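Long-range contact in conserved hypothetical protein NMB0706 (Neisseria meningitidis, PDB 1RV9), which is of unknown function but belongs to the family called multi-copper polyphenol oxidoreductase laccases and probably acts as an enzyme: residues S169-F180 against F194-D205. Sequence-based numbering, arbitrary orientation.
Sequences SADAFEVGQDVF and FEGIGSGKFLAD
The Phe180 ring forms an offset stack with Phe202 (centroids 4.6 Å apart, planes at 24°) and turns its edge to a face of Phe194 (planes at 62°). Phe180 CD2 serves both, 3.6 Å from Phe202 CE1, over one face toward the rim, and 3.7 Å from Phe194 CG. With CG anti to the backbone N (chi1 -179°), the Phe180 ring extends from helix 177-184 over the sheet. Gln177 OE1 sits in plane at the edge of Phe202, its amide nearly perpendicular to the ring, and NE2 hydrogen-bonds Asp181 OD1 one turn on. Val175 CG2 is in plane at the edge of Phe194; CG1 lies over one face of Phe173, whose CD2 touches Ala204 CB.

Val175 and Phe202 form the antiparallel hydrogen-bonded pair (Val175 N to Phe202 O 2.8 Å, Phe202 N back to Val175 O), Glu174 and Leu203 the non-hydrogen-bonded pair; Ala204 N reaches Phe173 O nearly straight. Beside Ile197, Glu174 OE2 takes a salt-bridged hydrogen bond from Lys201 NZ on its anti lone pair, 2.7 Å.

Strands 194-198 and 201-204 form a beta-hairpin with a type I' turn, extended by strand 174-175 into an antiparallel sheet packed against helix 177-184 through an aromatic cluster.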
loop_
_atom_site.group_PDB
_atom_site.type_symbol
_atom_site.label_atom_id
_atom_site.label_comp_id
_atom_site.label_asym_id
_atom_site.label_seq_id
_atom_site.Cartn_x
_atom_site.Cartn_y
_atom_site.Cartn_z
ATOM N N SER A 169 -3.290 -2.090 12.375
ATOM C CA SER A 169 -4.647 -2.556 12.627
ATOM C C SER A 169 -5.417 -1.636 13.565
ATOM O O SER A 169 -4.835 -0.812 14.268
ATOM C CB SER A 169 -4.621 -3.974 13.203
ATOM O OG SER A 169 -4.170 -3.969 14.543
ATOM N N ALA A 170 -6.735 -1.794 13.567
ATOM C CA ALA A 170 -7.618 -0.983 14.394
ATOM C C ALA A 170 -7.137 -0.871 15.836
ATOM O O ALA A 170 -7.092 0.223 16.402
ATOM C CB ALA A 170 -9.025 -1.563 14.356
ATOM N N ASP A 171 -6.768 -2.005 16.421
ATOM C CA ASP A 171 -6.303 -2.034 17.803
ATOM C C ASP A 171 -5.188 -1.048 18.119
ATOM O O ASP A 171 -5.096 -0.545 19.239
ATOM C CB ASP A 171 -5.832 -3.442 18.168
ATOM C CG ASP A 171 -6.980 -4.398 18.388
ATOM O OD1 ASP A 171 -7.828 -4.112 19.260
ATOM O OD2 ASP A 171 -7.032 -5.436 17.695
ATOM N N ALA A 172 -4.346 -0.761 17.132
ATOM C CA ALA A 172 -3.221 0.136 17.346
ATOM C C ALA A 172 -3.331 1.515 16.707
ATOM O O ALA A 172 -2.521 2.394 17.002
ATOM C CB ALA A 172 -1.936 -0.543 16.871
ATOM N N PHE A 173 -4.324 1.713 15.846
ATOM C CA PHE A 173 -4.479 2.991 15.158
ATOM C C PHE A 173 -5.482 3.917 15.839
ATOM O O PHE A 173 -6.675 3.892 15.547
ATOM C CB PHE A 173 -4.879 2.736 13.699
ATOM C CG PHE A 173 -4.808 3.956 12.814
ATOM C CD1 PHE A 173 -3.876 4.961 13.054
ATOM C CD2 PHE A 173 -5.655 4.080 11.716
ATOM C CE1 PHE A 173 -3.790 6.073 12.210
ATOM C CE2 PHE A 173 -5.576 5.184 10.866
ATOM C CZ PHE A 173 -4.643 6.182 11.115
ATOM N N GLU A 174 -4.979 4.738 16.753
ATOM C CA GLU A 174 -5.813 5.673 17.493
ATOM C C GLU A 174 -5.813 7.039 16.813
ATOM O O GLU A 174 -4.752 7.609 16.554
ATOM C CB GLU A 174 -5.290 5.793 18.923
ATOM C CG GLU A 174 -6.123 6.660 19.834
ATOM C CD GLU A 174 -5.538 6.733 21.227
ATOM O OE1 GLU A 174 -5.452 5.678 21.893
ATOM O OE2 GLU A 174 -5.155 7.842 21.653
ATOM N N VAL A 175 -7.004 7.563 16.531
ATOM C CA VAL A 175 -7.134 8.856 15.866
ATOM C C VAL A 175 -8.134 9.788 16.545
ATOM O O VAL A 175 -8.838 9.394 17.478
ATOM C CB VAL A 175 -7.569 8.689 14.397
ATOM C CG1 VAL A 175 -6.561 7.828 13.648
ATOM C CG2 VAL A 175 -8.950 8.063 14.338
ATOM N N GLY A 176 -8.193 11.020 16.047
ATOM C CA GLY A 176 -9.098 12.015 16.595
ATOM C C GLY A 176 -10.331 12.276 15.747
ATOM O O GLY A 176 -10.584 11.590 14.759
ATOM N N GLN A 177 -11.091 13.294 16.139
ATOM C CA GLN A 177 -12.322 13.673 15.458
ATOM C C GLN A 177 -12.108 14.146 14.020
ATOM O O GLN A 177 -12.995 14.010 13.176
ATOM C CB GLN A 177 -13.024 14.775 16.257
ATOM C CG GLN A 177 -14.468 15.019 15.862
ATOM C CD GLN A 177 -15.358 13.831 16.176
ATOM O OE1 GLN A 177 -15.396 13.350 17.311
ATOM N NE2 GLN A 177 -16.083 13.353 15.172
ATOM N N ASP A 178 -10.936 14.704 13.742
ATOM C CA ASP A 178 -10.649 15.192 12.398
ATOM C C ASP A 178 -10.606 14.034 11.404
ATOM O O ASP A 178 -11.187 14.118 10.322
ATOM C CB ASP A 178 -9.329 15.974 12.389
ATOM C CG ASP A 178 -8.127 15.112 12.729
ATOM O OD1 ASP A 178 -8.218 14.292 13.669
ATOM O OD2 ASP A 178 -7.080 15.268 12.063
ATOM N N VAL A 179 -9.932 12.952 11.778
ATOM C CA VAL A 179 -9.844 11.778 10.915
ATOM C C VAL A 179 -11.238 11.179 10.780
ATOM O O VAL A 179 -11.668 10.797 9.691
ATOM C CB VAL A 179 -8.902 10.711 11.507
ATOM C CG1 VAL A 179 -8.857 9.495 10.595
ATOM C CG2 VAL A 179 -7.510 11.293 11.689
ATOM N N PHE A 180 -11.946 11.109 11.901
ATOM C CA PHE A 180 -13.296 10.567 11.923
ATOM C C PHE A 180 -14.196 11.320 10.944
ATOM O O PHE A 180 -14.875 10.712 10.115
ATOM C CB PHE A 180 -13.861 10.652 13.347
ATOM C CG PHE A 180 -15.247 10.094 13.486
ATOM C CD1 PHE A 180 -16.357 10.868 13.173
ATOM C CD2 PHE A 180 -15.440 8.785 13.914
ATOM C CE1 PHE A 180 -17.646 10.347 13.286
ATOM C CE2 PHE A 180 -16.722 8.254 14.030
ATOM C CZ PHE A 180 -17.827 9.037 13.715
ATOM N N PHE A 194 -14.989 2.809 12.840
ATOM C CA PHE A 194 -14.383 3.548 13.945
ATOM C C PHE A 194 -15.030 3.101 15.244
ATOM O O PHE A 194 -16.239 2.881 15.294
ATOM C CB PHE A 194 -14.608 5.059 13.810
ATOM C CG PHE A 194 -13.838 5.701 12.693
ATOM C CD1 PHE A 194 -14.341 5.710 11.397
ATOM C CD2 PHE A 194 -12.610 6.305 12.944
ATOM C CE1 PHE A 194 -13.628 6.319 10.363
ATOM C CE2 PHE A 194 -11.890 6.915 11.917
ATOM C CZ PHE A 194 -12.400 6.921 10.626
ATOM N N GLU A 195 -14.225 2.964 16.291
ATOM C CA GLU A 195 -14.754 2.585 17.593
ATOM C C GLU A 195 -14.334 3.639 18.607
ATOM O O GLU A 195 -13.143 3.873 18.819
ATOM C CB GLU A 195 -14.234 1.220 18.036
ATOM C CG GLU A 195 -14.622 0.890 19.475
ATOM C CD GLU A 195 -14.012 -0.398 19.977
ATOM O OE1 GLU A 195 -13.057 -0.895 19.348
ATOM O OE2 GLU A 195 -14.480 -0.911 21.017
ATOM N N GLY A 196 -15.317 4.287 19.220
ATOM C CA GLY A 196 -15.009 5.301 20.206
ATOM C C GLY A 196 -14.396 4.659 21.432
ATOM O O GLY A 196 -14.887 3.636 21.909
ATOM N N ILE A 197 -13.317 5.247 21.934
ATOM C CA ILE A 197 -12.650 4.717 23.117
ATOM C C ILE A 197 -12.569 5.794 24.191
ATOM O O ILE A 197 -11.775 5.702 25.130
ATOM C CB ILE A 197 -11.230 4.198 22.782
ATOM C CG1 ILE A 197 -10.371 5.326 22.208
ATOM C CG2 ILE A 197 -11.328 3.044 21.792
ATOM C CD1 ILE A 197 -8.946 4.912 21.899
ATOM N N GLY A 198 -13.401 6.820 24.033
ATOM C CA GLY A 198 -13.449 7.905 24.994
ATOM C C GLY A 198 -12.534 9.086 24.735
ATOM O O GLY A 198 -11.559 8.995 23.990
ATOM N N SER A 199 -12.870 10.212 25.358
ATOM C CA SER A 199 -12.090 11.436 25.249
ATOM C C SER A 199 -11.931 11.952 23.821
ATOM O O SER A 199 -10.955 12.632 23.510
ATOM C CB SER A 199 -10.708 11.219 25.871
ATOM O OG SER A 199 -10.075 12.455 26.153
ATOM N N GLY A 200 -12.894 11.635 22.960
ATOM C CA GLY A 200 -12.833 12.089 21.582
ATOM C C GLY A 200 -11.839 11.317 20.732
ATOM O O GLY A 200 -11.447 11.774 19.657
ATOM N N LYS A 201 -11.423 10.154 21.219
ATOM C CA LYS A 201 -10.477 9.315 20.492
ATOM C C LYS A 201 -11.193 8.096 19.925
ATOM O O LYS A 201 -12.210 7.653 20.465
ATOM C CB LYS A 201 -9.334 8.870 21.410
ATOM C CG LYS A 201 -8.513 10.023 21.978
ATOM C CD LYS A 201 -8.081 11.005 20.886
ATOM C CE LYS A 201 -7.070 10.401 19.919
ATOM N NZ LYS A 201 -5.722 10.231 20.532
ATOM N N PHE A 202 -10.657 7.564 18.832
ATOM C CA PHE A 202 -11.244 6.405 18.169
ATOM C C PHE A 202 -10.172 5.443 17.701
ATOM O O PHE A 202 -9.025 5.827 17.497
ATOM C CB PHE A 202 -12.010 6.820 16.906
ATOM C CG PHE A 202 -13.031 7.887 17.126
ATOM C CD1 PHE A 202 -14.366 7.557 17.325
ATOM C CD2 PHE A 202 -12.662 9.228 17.119
ATOM C CE1 PHE A 202 -15.322 8.552 17.510
ATOM C CE2 PHE A 202 -13.607 10.226 17.304
ATOM C CZ PHE A 202 -14.939 9.888 17.500
ATOM N N LEU A 203 -10.568 4.190 17.528
ATOM C CA LEU A 203 -9.683 3.177 16.978
ATOM C C LEU A 203 -10.195 3.102 15.546
ATOM O O LEU A 203 -11.366 2.794 15.317
ATOM C CB LEU A 203 -9.873 1.829 17.670
ATOM C CG LEU A 203 -9.337 1.747 19.097
ATOM C CD1 LEU A 203 -9.570 0.350 19.646
ATOM C CD2 LEU A 203 -7.850 2.088 19.100
ATOM N N ALA A 204 -9.330 3.412 14.588
ATOM C CA ALA A 204 -9.721 3.396 13.185
ATOM C C ALA A 204 -9.277 2.113 12.502
ATOM O O ALA A 204 -8.129 1.693 12.635
ATOM C CB ALA A 204 -9.128 4.604 12.470
ATOM N N ASP A 205 -10.199 1.496 11.772
ATOM C CA ASP A 205 -9.925 0.255 11.060
ATOM C C ASP A 205 -9.719 0.553 9.573
ATOM O O ASP A 205 -10.683 0.639 8.810
ATOM C CB ASP A 205 -11.105 -0.708 11.238
ATOM C CG ASP A 205 -10.820 -2.094 10.705
ATOM O OD1 ASP A 205 -9.889 -2.247 9.881
ATOM O OD2 ASP A 205 -11.541 -3.035 11.102
HETATM O O HOH W 1 -7.870 -3.733 11.591
HETATM O O HOH W 2 -4.524 10.324 18.055
HETATM O O HOH W 3 -10.788 14.349 18.943
#